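PDB 6HQZ: AvrRpt2 from Erwinia amylovora, which is a type III effector of the fire blight pathogen and probably acts, through this papain-like domain, as a C70 family cysteine protease. Local coordinates for residues V8-Q14 with H122-P128; M27-S31 with L150-N154; F3-V8 with L87-P92. All coordinates share one frame. Numbering follows the deposited sequence.

In the fold
The first halves of the three contacts follow one another along the chain (3-8, 8-14, 27-31), and the second halves come later (87-92, 122-128, 150-154), so every pair of interactions crosses. The N-terminal chain and the loop after helix 19-27 are thereby tied to distant parts of a papain-like domain. The centres of interactions 1 and 2 are about 15 Å apart, those of 1 and 3 about 16 Å, and those of 2 and 3 about 12 Å. Strand 104-113 of the antiparallel sheet is touched by all three. V8 belongs to both 1 and 3, M27 packs on interaction 1, and Y151 meets H90. Interaction 3 alone reaches the second subunit.

Interaction 1 of 3, residues V8-Q14 with H122-P128; sequences VPYVSQQ and HDPQRGP
Segment 8-14 runs extended, with phi between -67° and -131° and psi between 122° and 152° from V8 to Q13, before Q14 breaks off at psi -103°. It lies along the end of strand 118-123 and the following turn: CA of Y10 is 5.9 Å from CA of P128, and CA of S12 only 4.2 Å from CA of P124. Residues P124, Q125 and R126 turn with psi between -10° and -22°. G127, at phi 130°, hydrogen-bonds back from N to D123 O (2.8 Å), while its O accepts from D123 N (2.9 Å). R126 and G127 both face D123, which makes a classic beta bulge, and D123 OD1 takes Q125 N at 2.8 Å in an Asx turn. The N-terminal chain of the papain-like domain thus lies against the turn leading to strand 130-133, beside helix 19-27, where Q13 touches C20 and P124 touches C24. Y10 (chi1 t) lays its ring over the turn and donates from OH to D123 O, 2.8 Å away. P128 CD sits 3.8 Å from the Y10 ring centroid, a CH-pi contact over the face. An edge of Y10 meets the face of H122 in a T-shaped pair, centroids 5.4 Å apart and planes at 87°. H122 (chi1 m) donates from NE2 to V8 O at 2.9 Å, its ND1 being hydrogen-bonded to D129 N. Farther along, Q13 N donates to P124 O at 2.8 Å, and Q13 (chi1 p) brings OE1 to 3.3 Å from Q125 CB.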
ATOM      1  N   VAL A   8       7.282  12.726   4.468  1.00 40.51           N
ATOM      2  CA  VAL A   8       6.354  13.813   4.399  1.00 35.22           C
ATOM      3  C   VAL A   8       6.927  14.990   5.222  1.00 33.00           C
ATOM      4  O   VAL A   8       7.254  14.831   6.376  1.00 29.26           O
ATOM      5  CB  VAL A   8       4.996  13.323   4.882  1.00 32.98           C
ATOM      6  CG1 VAL A   8       3.993  14.425   4.678  1.00 30.27           C
ATOM      7  CG2 VAL A   8       4.621  12.102   4.038  1.00 33.21           C
ATOM      8  N   PRO A   9       7.111  16.145   4.578  1.00 32.85           N
ATOM      9  CA  PRO A   9       7.614  17.302   5.282  1.00 33.23           C
ATOM     10  C   PRO A   9       6.594  17.808   6.303  1.00 31.30           C
ATOM     11  O   PRO A   9       5.360  17.611   6.140  1.00 31.15           O
ATOM     12  CB  PRO A   9       7.834  18.334   4.178  1.00 36.12           C
ATOM     13  CG  PRO A   9       6.974  17.915   3.033  1.00 36.67           C
ATOM     14  CD  PRO A   9       6.786  16.430   3.156  1.00 35.35           C
ATOM     15  N   TYR A  10       7.098  18.336   7.400  1.00 30.43           N
ATOM     16  CA  TYR A  10       6.206  18.771   8.504  1.00 28.47           C
ATOM     17  C   TYR A  10       6.024  20.277   8.340  1.00 27.96           C
ATOM     18  O   TYR A  10       7.016  20.987   8.230  1.00 28.14           O
ATOM     19  CB  TYR A  10       6.840  18.435   9.860  1.00 28.75           C
ATOM     20  CG  TYR A  10       5.983  18.997  10.944  1.00 27.91           C
ATOM     21  CD1 TYR A  10       4.713  18.442  11.200  1.00 25.33           C
ATOM     22  CD2 TYR A  10       6.336  20.166  11.583  1.00 29.40           C
ATOM     23  CE1 TYR A  10       3.901  19.014  12.180  1.00 25.16           C
ATOM     24  CE2 TYR A  10       5.518  20.727  12.559  1.00 27.72           C
ATOM     25  CZ  TYR A  10       4.316  20.144  12.846  1.00 26.33           C
ATOM     26  OH  TYR A  10       3.512  20.798  13.796  1.00 26.19           O
ATOM     27  N   VAL A  11       4.770  20.776   8.422  1.00 26.44           N
ATOM     28  CA  VAL A  11       4.488  22.195   8.373  1.00 27.10           C
ATOM     29  C   VAL A  11       3.532  22.463   9.573  1.00 26.15           C
ATOM     30  O   VAL A  11       2.561  21.713   9.702  1.00 25.56           O
ATOM     31  CB  VAL A  11       3.810  22.604   7.028  1.00 27.11           C
ATOM     32  CG1 VAL A  11       3.467  24.082   7.008  1.00 28.02           C
ATOM     33  CG2 VAL A  11       4.710  22.218   5.822  1.00 29.18           C
ATOM     34  N   SER A  12       3.887  23.426  10.432  1.00 27.91           N
ATOM     35  CA  SER A  12       3.038  23.844  11.562  1.00 27.72           C
ATOM     36  C   SER A  12       2.033  24.912  11.143  1.00 29.97           C
ATOM     37  O   SER A  12       2.263  25.679  10.203  1.00 31.42           O
ATOM     38  CB  SER A  12       3.908  24.360  12.721  1.00 28.81           C
ATOM     39  OG  SER A  12       4.691  25.485  12.387  1.00 29.84           O
ATOM     40  N   GLN A  13       0.891  24.967  11.842  1.00 30.67           N
ATOM     41  CA  GLN A  13      -0.095  26.005  11.553  1.00 35.49           C
ATOM     42  C   GLN A  13       0.435  27.111  12.404  1.00 39.90           C
ATOM     43  O   GLN A  13       0.936  26.887  13.519  1.00 45.83           O
ATOM     44  CB  GLN A  13      -1.520  25.589  11.966  1.00 35.07           C
ATOM     45  CG  GLN A  13      -1.749  25.458  13.448  1.00 37.07           C
ATOM     46  CD  GLN A  13      -3.164  24.893  13.771  1.00 36.51           C
ATOM     47  OE1 GLN A  13      -3.365  23.680  13.864  1.00 35.49           O
ATOM     48  NE2 GLN A  13      -4.128  25.776  13.832  1.00 40.03           N
ATOM     49  N   GLN A  14       0.413  28.315  11.965  1.00 44.08           N
ATOM     50  CA  GLN A  14       1.018  29.198  12.948  1.00 50.06           C
ATOM     51  C   GLN A  14      -0.032  29.847  13.850  1.00 52.24           C
ATOM     52  O   GLN A  14      -0.582  29.139  14.747  1.00 54.65           O
ATOM     53  CB  GLN A  14       2.159  30.013  12.364  1.00 49.22           C
ATOM     54  CG  GLN A  14       3.417  29.128  12.254  1.00 47.22           C
ATOM     55  CD  GLN A  14       4.131  28.861  13.615  1.00 47.49           C
ATOM     56  OE1 GLN A  14       4.455  29.799  14.372  1.00 50.81           O
ATOM     57  NE2 GLN A  14       4.423  27.606  13.893  1.00 42.49           N
ATOM     58  N   HIS A 122       1.216  13.766  11.190  1.00 24.17           N
ATOM     59  CA  HIS A 122       1.739  15.093  11.420  1.00 23.02           C
ATOM     60  C   HIS A 122       0.545  15.949  11.885  1.00 22.54           C
ATOM     61  O   HIS A 122      -0.419  16.085  11.160  1.00 21.49           O
ATOM     62  CB  HIS A 122       2.244  15.759  10.140  1.00 24.13           C
ATOM     63  CG  HIS A 122       3.571  15.245   9.668  1.00 25.14           C
ATOM     64  ND1 HIS A 122       4.409  14.506  10.479  1.00 25.70           N
ATOM     65  CD2 HIS A 122       4.211  15.396   8.492  1.00 26.70           C
ATOM     66  CE1 HIS A 122       5.497  14.188   9.796  1.00 26.96           C
ATOM     67  NE2 HIS A 122       5.426  14.760   8.604  1.00 27.34           N
ATOM     68  N   ASP A 123       0.701  16.593  13.029  1.00 23.19           N
ATOM     69  CA  ASP A 123      -0.333  17.476  13.605  1.00 23.23           C
ATOM     70  C   ASP A 123       0.202  18.907  13.538  1.00 22.94           C
ATOM     71  O   ASP A 123       1.182  19.257  14.199  1.00 23.86           O
ATOM     72  CB  ASP A 123      -0.602  17.070  15.031  1.00 23.20           C
ATOM     73  CG  ASP A 123      -1.791  17.827  15.655  1.00 26.40           C
ATOM     74  OD1 ASP A 123      -1.866  19.050  15.559  1.00 24.80           O
ATOM     75  OD2 ASP A 123      -2.589  17.202  16.319  1.00 26.98           O
ATOM     76  N   PRO A 124      -0.417  19.755  12.719  1.00 22.24           N
ATOM     77  CA  PRO A 124       0.067  21.073  12.541  1.00 24.68           C
ATOM     78  C   PRO A 124       0.149  21.907  13.837  1.00 25.83           C
ATOM     79  O   PRO A 124       0.797  22.985  13.855  1.00 25.03           O
ATOM     80  CB  PRO A 124      -0.959  21.712  11.584  1.00 25.40           C
ATOM     81  CG  PRO A 124      -1.743  20.621  11.001  1.00 25.51           C
ATOM     82  CD  PRO A 124      -1.551  19.418  11.867  1.00 23.75           C
ATOM     83  N   GLN A 125      -0.514  21.459  14.910  1.00 26.58           N
ATOM     84  CA  GLN A 125      -0.428  22.184  16.144  1.00 30.20           C
ATOM     85  C   GLN A 125       0.272  21.474  17.255  1.00 29.96           C
ATOM     86  O   GLN A 125       0.534  22.086  18.239  1.00 35.23           O
ATOM     87  CB  GLN A 125      -1.822  22.646  16.584  1.00 34.46           C
ATOM     88  CG  GLN A 125      -1.820  23.632  17.704  1.00 42.23           C
ATOM     89  CD  GLN A 125      -0.732  24.730  17.672  1.00 49.32           C
ATOM     90  OE1 GLN A 125      -0.689  25.529  16.734  1.00 60.17           O
ATOM     91  NE2 GLN A 125       0.087  24.834  18.751  1.00 53.34           N
ATOM     92  N   ARG A 126       0.572  20.204  17.099  1.00 25.57           N
ATOM     93  CA  ARG A 126       1.232  19.444  18.088  1.00 26.86           C
ATOM     94  C   ARG A 126       2.564  18.879  17.700  1.00 27.03           C
ATOM     95  O   ARG A 126       3.403  18.701  18.591  1.00 30.12           O
ATOM     96  CB  ARG A 126       0.325  18.324  18.550  1.00 26.98           C
ATOM     97  CG  ARG A 126      -0.824  18.870  19.327  1.00 28.21           C
ATOM     98  CD  ARG A 126      -0.323  19.176  20.709  1.00 31.88           C
ATOM     99  NE  ARG A 126      -1.441  19.165  21.604  1.00 32.97           N
ATOM    100  CZ  ARG A 126      -2.299  20.149  21.665  1.00 33.48           C
ATOM    101  NH1 ARG A 126      -2.102  21.262  20.947  1.00 34.16           N
ATOM    102  NH2 ARG A 126      -3.288  20.038  22.510  1.00 36.33           N
ATOM    103  N   GLY A 127       2.824  18.730  16.398  1.00 25.57           N
ATOM    104  CA  GLY A 127       4.130  18.325  15.953  1.00 26.10           C
ATOM    105  C   GLY A 127       4.139  17.164  14.974  1.00 25.73           C
ATOM    106  O   GLY A 127       3.098  16.486  14.727  1.00 25.12           O
ATOM    107  N   PRO A 128       5.353  16.831  14.464  1.00 26.63           N
ATOM    108  CA  PRO A 128       5.466  15.734  13.536  1.00 26.32           C
ATOM    109  C   PRO A 128       5.422  14.347  14.170  1.00 26.33           C
ATOM    110  O   PRO A 128       5.833  14.182  15.278  1.00 27.11           O
ATOM    111  CB  PRO A 128       6.892  15.924  12.918  1.00 27.98           C
ATOM    112  CG  PRO A 128       7.634  16.690  13.923  1.00 29.10           C
ATOM    113  CD  PRO A 128       6.623  17.534  14.649  1.00 28.83           C
TER

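Interaction 2 of 3, residues M27-S31 with L150-N154; sequences MLGHS and LYSEN
L28 points its side chain at the strand backbone, CD2 lying 3.8 Å from L150 O and 3.9 Å from Y151 CA. Its chi1 of -100° falls between rotamer wells, with chi2 near 54°. CA of L28 is 6.4 Å from CA of S152. Helix 19-27 ends here in a Schellman motif: G29 takes phi 98° and psi 1°, angles that call for glycine, and the chain then leaves extended through H30 (-98°/148°). The partner is the last strand, 149-152, held in the antiparallel sheet between 67-69 and 93-98, so the contact joins the helix C-terminus to the C-terminal end of the chain. H30 (chi1 m) swings its ring tip over to make a 2.7 Å hydrogen bond between NE2 and S152 OG. S152 (chi1 t) takes N154 N at 3.1 Å on the same OG, an ST turn that brings the tail back to H30, whose CE1 lies 3.5 Å from N154 ND2.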
ATOM      1  N   MET A  27       1.859  20.134   3.403  1.00 30.32           N
ATOM      2  CA  MET A  27       2.464  18.835   3.664  1.00 30.71           C
ATOM      3  C   MET A  27       2.171  17.825   2.565  1.00 31.33           C
ATOM      4  O   MET A  27       3.000  16.942   2.343  1.00 33.08           O
ATOM      5  CB  MET A  27       2.095  18.273   5.029  1.00 27.65           C
ATOM      6  CG  MET A  27       2.630  19.098   6.164  1.00 27.10           C
ATOM      7  SD  MET A  27       2.385  18.305   7.760  1.00 25.05           S
ATOM      8  CE  MET A  27       0.865  19.040   8.311  1.00 25.29           C
ATOM      9  N   LEU A  28       1.048  17.987   1.867  1.00 31.54           N
ATOM     10  CA  LEU A  28       0.680  17.100   0.740  1.00 33.98           C
ATOM     11  C   LEU A  28       1.382  17.473  -0.602  1.00 36.24           C
ATOM     12  O   LEU A  28       1.118  16.823  -1.630  1.00 36.57           O
ATOM     13  CB  LEU A  28      -0.831  17.064   0.533  1.00 33.67           C
ATOM     14  CG  LEU A  28      -1.573  15.861   1.115  1.00 32.96           C
ATOM     15  CD1 LEU A  28      -1.353  15.562   2.605  1.00 31.18           C
ATOM     16  CD2 LEU A  28      -3.052  15.977   0.812  1.00 33.66           C
ATOM     17  N   GLY A  29       2.154  18.559  -0.594  1.00 37.21           N
ATOM     18  CA  GLY A  29       2.884  19.092  -1.770  1.00 40.98           C
ATOM     19  C   GLY A  29       2.201  20.251  -2.514  1.00 42.78           C
ATOM     20  O   GLY A  29       2.745  20.732  -3.480  1.00 43.96           O
ATOM     21  N   HIS A  30       1.036  20.713  -2.060  1.00 41.29           N
ATOM     22  CA  HIS A  30       0.255  21.771  -2.747  1.00 42.54           C
ATOM     23  C   HIS A  30       0.486  23.148  -2.128  1.00 43.74           C
ATOM     24  O   HIS A  30       0.720  23.284  -0.914  1.00 40.93           O
ATOM     25  CB  HIS A  30      -1.256  21.447  -2.663  1.00 41.20           C
ATOM     26  CG  HIS A  30      -1.653  20.205  -3.404  1.00 40.04           C
ATOM     27  ND1 HIS A  30      -2.497  20.225  -4.499  1.00 41.25           N
ATOM     28  CD2 HIS A  30      -1.287  18.918  -3.232  1.00 38.92           C
ATOM     29  CE1 HIS A  30      -2.628  18.998  -4.971  1.00 41.34           C
ATOM     30  NE2 HIS A  30      -1.895  18.187  -4.229  1.00 40.54           N
ATOM     31  N   SER A  31       0.428  24.174  -2.970  1.00 47.78           N
ATOM     32  CA  SER A  31       0.361  25.562  -2.545  1.00 49.96           C
ATOM     33  C   SER A  31      -0.974  26.059  -2.989  1.00 51.41           C
ATOM     34  O   SER A  31      -1.223  26.271  -4.162  1.00 53.37           O
ATOM     35  CB  SER A  31       1.453  26.399  -3.189  1.00 54.00           C
ATOM     36  OG  SER A  31       2.656  26.106  -2.535  1.00 54.80           O
ATOM     37  N   LEU A 150      -8.584  13.453   2.447  1.00 26.14           N
ATOM     38  CA  LEU A 150      -8.204  13.975   1.174  1.00 27.54           C
ATOM     39  C   LEU A 150      -6.761  13.623   0.846  1.00 28.22           C
ATOM     40  O   LEU A 150      -5.888  13.557   1.726  1.00 26.57           O
ATOM     41  CB  LEU A 150      -8.373  15.486   1.093  1.00 27.67           C
ATOM     42  CG  LEU A 150      -9.796  16.031   1.129  1.00 28.28           C
ATOM     43  CD1 LEU A 150      -9.767  17.554   1.073  1.00 29.08           C
ATOM     44  CD2 LEU A 150     -10.668  15.526  -0.016  1.00 30.04           C
ATOM     45  N   TYR A 151      -6.520  13.433  -0.449  1.00 31.14           N
ATOM     46  CA  TYR A 151      -5.162  13.133  -0.925  1.00 30.45           C
ATOM     47  C   TYR A 151      -4.855  13.860  -2.204  1.00 32.96           C
ATOM     48  O   TYR A 151      -5.792  14.373  -2.872  1.00 33.18           O
ATOM     49  CB  TYR A 151      -4.971  11.615  -1.058  1.00 31.80           C
ATOM     50  CG  TYR A 151      -5.825  10.926  -2.122  1.00 34.42           C
ATOM     51  CD1 TYR A 151      -5.372  10.802  -3.451  1.00 37.90           C
ATOM     52  CD2 TYR A 151      -7.065  10.348  -1.782  1.00 35.02           C
ATOM     53  CE1 TYR A 151      -6.160  10.169  -4.417  1.00 39.93           C
ATOM     54  CE2 TYR A 151      -7.838   9.705  -2.725  1.00 36.39           C
ATOM     55  CZ  TYR A 151      -7.392   9.638  -4.026  1.00 38.07           C
ATOM     56  OH  TYR A 151      -8.183   8.997  -4.881  1.00 38.99           O
ATOM     57  N   SER A 152      -3.554  13.848  -2.568  1.00 34.51           N
ATOM     58  CA  SER A 152      -3.054  14.515  -3.752  1.00 38.01           C
ATOM     59  C   SER A 152      -3.226  13.657  -4.995  1.00 41.25           C
ATOM     60  O   SER A 152      -2.845  12.511  -5.003  1.00 42.23           O
ATOM     61  CB  SER A 152      -1.540  14.840  -3.678  1.00 38.62           C
ATOM     62  OG  SER A 152      -1.190  15.664  -4.806  1.00 41.19           O
ATOM     63  N   GLU A 153      -3.810  14.236  -6.028  1.00 44.69           N
ATOM     64  CA  GLU A 153      -3.811  13.621  -7.380  1.00 50.51           C
ATOM     65  C   GLU A 153      -2.585  14.001  -8.225  1.00 53.23           C
ATOM     66  O   GLU A 153      -2.423  13.469  -9.333  1.00 58.26           O
ATOM     67  CB  GLU A 153      -5.095  13.967  -8.129  1.00 52.54           C
ATOM     68  CG  GLU A 153      -6.306  13.247  -7.564  1.00 50.33           C
ATOM     69  CD  GLU A 153      -7.532  13.380  -8.454  1.00 53.02           C
ATOM     70  OE1 GLU A 153      -7.761  14.484  -9.031  1.00 55.32           O
ATOM     71  OE2 GLU A 153      -8.263  12.366  -8.574  1.00 53.54           O
ATOM     72  N   ASN A 154      -1.717  14.893  -7.742  1.00 53.31           N
ATOM     73  CA  ASN A 154      -0.472  15.203  -8.501  1.00 58.94           C
ATOM     74  C   ASN A 154       0.556  14.082  -8.371  1.00 59.19           C
ATOM     75  O   ASN A 154       1.578  14.160  -9.023  1.00 63.46           O
ATOM     76  CB  ASN A 154       0.150  16.550  -8.078  1.00 59.76           C
ATOM     77  CG  ASN A 154      -0.712  17.749  -8.471  1.00 61.42           C
ATOM     78  OD1 ASN A 154      -1.520  17.672  -9.399  1.00 62.64           O
ATOM     79  ND2 ASN A 154      -0.559  18.856  -7.732  1.00 60.90           N
ATOM     80  OXT ASN A 154       0.435  13.085  -7.650  1.00 58.49           O
TER

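Interaction 3 of 3, residues F3-V8 with L87-P92; sequences FRLNHV and LCRHGP
F3 begins a short extended run, F3-L5, facing the last turn of helix 80-90; its CA is 7.2 Å from CA of C88. With chi1 t, its ring takes C88 CB over one face, 3.9 Å from the centroid in a CH-pi contact, while C88 SG lies obliquely, 4.5 Å from the centroid of the F3 ring, a sulfur-aromatic contact. F3 CE2 also meets L87 CB at 3.8 Å. L5 (chi1 m, chi2 t) again points at the helix end and places CD1 3.8 Å from P92 CD and 4.2 Å from L87 CD2. There G91, at phi 90°, ends the helix and hydrogen-bonds from N to L87 O at 2.9 Å. After a kink at N6-H7 (N6 psi -16°), V8 puts CG2 3.9 Å from P92 CG. Backbone hydrogen bonds of F3 to I112 and L5 to T110 pin the segment to the sheet. C88 forms a disulfide with C88 of the second subunit, placing this patch at the dimer interface. With no hydrogen bond between the two segments, their direct contact is apolar, CH-pi and sulfur-aromatic, and depends on close fit rather than polar pairing.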
ATOM      1  N   PHE A   3       2.723  -0.050   7.021  1.00 39.93           N
ATOM      2  CA  PHE A   3       3.229   0.698   5.918  1.00 39.27           C
ATOM      3  C   PHE A   3       3.454   2.108   6.413  1.00 37.81           C
ATOM      4  O   PHE A   3       2.601   2.671   7.055  1.00 35.81           O
ATOM      5  CB  PHE A   3       2.253   0.674   4.744  1.00 38.90           C
ATOM      6  CG  PHE A   3       2.677   1.533   3.630  1.00 38.92           C
ATOM      7  CD1 PHE A   3       3.504   1.026   2.650  1.00 42.24           C
ATOM      8  CD2 PHE A   3       2.349   2.895   3.598  1.00 37.33           C
ATOM      9  CE1 PHE A   3       3.937   1.841   1.614  1.00 42.78           C
ATOM     10  CE2 PHE A   3       2.782   3.703   2.555  1.00 37.67           C
ATOM     11  CZ  PHE A   3       3.586   3.176   1.573  1.00 40.87           C
ATOM     12  N   ARG A   4       4.617   2.677   6.127  1.00 39.18           N
ATOM     13  CA  ARG A   4       4.915   4.050   6.609  1.00 38.31           C
ATOM     14  C   ARG A   4       5.564   4.777   5.496  1.00 40.35           C
ATOM     15  O   ARG A   4       6.508   4.271   4.919  1.00 43.34           O
ATOM     16  CB  ARG A   4       5.811   4.059   7.848  1.00 39.07           C
ATOM     17  CG  ARG A   4       5.236   3.247   8.987  1.00 39.25           C
ATOM     18  CD  ARG A   4       6.127   3.145  10.186  1.00 41.27           C
ATOM     19  NE  ARG A   4       5.699   2.042  11.074  1.00 43.50           N
ATOM     20  CZ  ARG A   4       6.178   1.821  12.301  1.00 46.12           C
ATOM     21  NH1 ARG A   4       7.157   2.575  12.804  1.00 47.78           N
ATOM     22  NH2 ARG A   4       5.711   0.808  13.030  1.00 48.30           N
ATOM     23  N   LEU A   5       5.065   5.959   5.185  1.00 40.13           N
ATOM     24  CA  LEU A   5       5.797   6.920   4.389  1.00 44.86           C
ATOM     25  C   LEU A   5       6.758   7.688   5.338  1.00 47.62           C
ATOM     26  O   LEU A   5       6.343   8.187   6.435  1.00 47.70           O
ATOM     27  CB  LEU A   5       4.857   7.945   3.742  1.00 42.27           C
ATOM     28  CG  LEU A   5       3.700   7.430   2.894  1.00 42.04           C
ATOM     29  CD1 LEU A   5       2.643   8.525   2.827  1.00 41.36           C
ATOM     30  CD2 LEU A   5       4.223   6.985   1.539  1.00 44.40           C
ATOM     31  N   ASN A   6       7.982   7.839   4.871  1.00 51.48           N
ATOM     32  CA  ASN A   6       9.104   8.319   5.664  1.00 53.53           C
ATOM     33  C   ASN A   6       9.582   9.731   5.380  1.00 54.10           C
ATOM     34  O   ASN A   6      10.354  10.261   6.181  1.00 56.21           O
ATOM     35  CB  ASN A   6      10.257   7.322   5.497  1.00 57.18           C
ATOM     36  CG  ASN A   6       9.939   6.022   6.182  1.00 58.68           C
ATOM     37  OD1 ASN A   6       9.921   5.971   7.406  1.00 59.00           O
ATOM     38  ND2 ASN A   6       9.570   4.998   5.417  1.00 61.71           N
ATOM     39  N   HIS A   7       9.204  10.345   4.260  1.00 52.35           N
ATOM     40  CA  HIS A   7       9.383  11.786   4.236  1.00 51.99           C
ATOM     41  C   HIS A   7       8.286  12.621   3.639  1.00 45.93           C
ATOM     42  O   HIS A   7       8.361  13.196   2.563  1.00 45.70           O
ATOM     43  CB  HIS A   7      10.758  12.313   3.827  1.00 57.45           C
ATOM     44  CG  HIS A   7      11.038  13.668   4.438  1.00 60.48           C
ATOM     45  ND1 HIS A   7      11.191  13.846   5.804  1.00 60.63           N
ATOM     46  CD2 HIS A   7      11.098  14.912   3.894  1.00 62.02           C
ATOM     47  CE1 HIS A   7      11.369  15.131   6.067  1.00 60.73           C
ATOM     48  NE2 HIS A   7      11.314  15.799   4.928  1.00 61.90           N
ATOM     49  N   VAL A   8       7.282  12.726   4.468  1.00 40.51           N
ATOM     50  CA  VAL A   8       6.354  13.813   4.399  1.00 35.22           C
ATOM     51  C   VAL A   8       6.927  14.990   5.222  1.00 33.00           C
ATOM     52  O   VAL A   8       7.254  14.831   6.376  1.00 29.26           O
ATOM     53  CB  VAL A   8       4.996  13.323   4.882  1.00 32.98           C
ATOM     54  CG1 VAL A   8       3.993  14.425   4.678  1.00 30.27           C
ATOM     55  CG2 VAL A   8       4.621  12.102   4.038  1.00 33.21           C
ATOM     56  N   LEU A  87      -2.456   4.657   1.984  1.00 32.86           N
ATOM     57  CA  LEU A  87      -1.211   5.481   1.965  1.00 32.57           C
ATOM     58  C   LEU A  87      -0.216   5.058   0.877  1.00 35.05           C
ATOM     59  O   LEU A  87       0.439   5.877   0.215  1.00 34.43           O
ATOM     60  CB  LEU A  87      -0.534   5.363   3.327  1.00 32.24           C
ATOM     61  CG  LEU A  87      -1.242   6.018   4.502  1.00 30.08           C
ATOM     62  CD1 LEU A  87      -0.757   5.491   5.830  1.00 29.71           C
ATOM     63  CD2 LEU A  87      -1.078   7.502   4.405  1.00 29.61           C
ATOM     64  N   CYS A  88      -0.132   3.762   0.686  1.00 37.41           N
ATOM     65  CA  CYS A  88       0.689   3.167  -0.396  1.00 39.87           C
ATOM     66  C   CYS A  88       0.236   3.616  -1.804  1.00 40.90           C
ATOM     67  O   CYS A  88       1.070   3.919  -2.647  1.00 41.42           O
ATOM     68  CB  CYS A  88       0.648   1.650  -0.265  1.00 42.69           C
ATOM     69  SG  CYS A  88       1.733   0.768  -1.419  1.00 47.75           S
ATOM     70  N   ARG A  89      -1.079   3.771  -2.019  1.00 40.14           N
ATOM     71  CA  ARG A  89      -1.588   4.194  -3.324  1.00 42.05           C
ATOM     72  C   ARG A  89      -1.514   5.664  -3.567  1.00 41.53           C
ATOM     73  O   ARG A  89      -1.153   6.096  -4.654  1.00 41.38           O
ATOM     74  CB  ARG A  89      -3.033   3.784  -3.498  1.00 43.14           C
ATOM     75  CG  ARG A  89      -3.199   2.303  -3.587  1.00 46.96           C
ATOM     76  CD  ARG A  89      -4.635   1.933  -3.334  1.00 48.14           C
ATOM     77  NE  ARG A  89      -4.695   0.504  -3.087  1.00 50.80           N
ATOM     78  CZ  ARG A  89      -5.429  -0.354  -3.765  1.00 56.70           C
ATOM     79  NH1 ARG A  89      -6.219   0.055  -4.759  1.00 59.85           N
ATOM     80  NH2 ARG A  89      -5.370  -1.648  -3.448  1.00 58.76           N
ATOM     81  N   HIS A  90      -1.883   6.442  -2.529  1.00 38.70           N
ATOM     82  CA  HIS A  90      -2.219   7.848  -2.675  1.00 39.45           C
ATOM     83  C   HIS A  90      -1.260   8.804  -2.007  1.00 39.08           C
ATOM     84  O   HIS A  90      -1.265   9.976  -2.342  1.00 40.13           O
ATOM     85  CB  HIS A  90      -3.615   8.071  -2.071  1.00 39.52           C
ATOM     86  CG  HIS A  90      -4.642   7.193  -2.707  1.00 42.01           C
ATOM     87  ND1 HIS A  90      -5.377   6.267  -1.996  1.00 42.16           N
ATOM     88  CD2 HIS A  90      -4.982   7.042  -4.006  1.00 43.13           C
ATOM     89  CE1 HIS A  90      -6.170   5.619  -2.834  1.00 44.25           C
ATOM     90  NE2 HIS A  90      -5.955   6.076  -4.057  1.00 45.33           N
ATOM     91  N   GLY A  91      -0.417   8.309  -1.111  1.00 37.66           N
ATOM     92  CA  GLY A  91       0.556   9.148  -0.468  1.00 35.55           C
ATOM     93  C   GLY A  91      -0.083   9.684   0.772  1.00 32.62           C
ATOM     94  O   GLY A  91      -1.063   9.098   1.263  1.00 29.57           O
ATOM     95  N   PRO A  92       0.470  10.767   1.310  1.00 30.96           N
ATOM     96  CA  PRO A  92      -0.151  11.260   2.557  1.00 29.20           C
ATOM     97  C   PRO A  92      -1.615  11.738   2.411  1.00 27.06           C
ATOM     98  O   PRO A  92      -2.071  12.246   1.337  1.00 27.21           O
ATOM     99  CB  PRO A  92       0.745  12.420   2.969  1.00 28.41           C
ATOM    100  CG  PRO A  92       1.534  12.785   1.775  1.00 31.68           C
ATOM    101  CD  PRO A  92       1.578  11.605   0.835  1.00 32.01           C
TER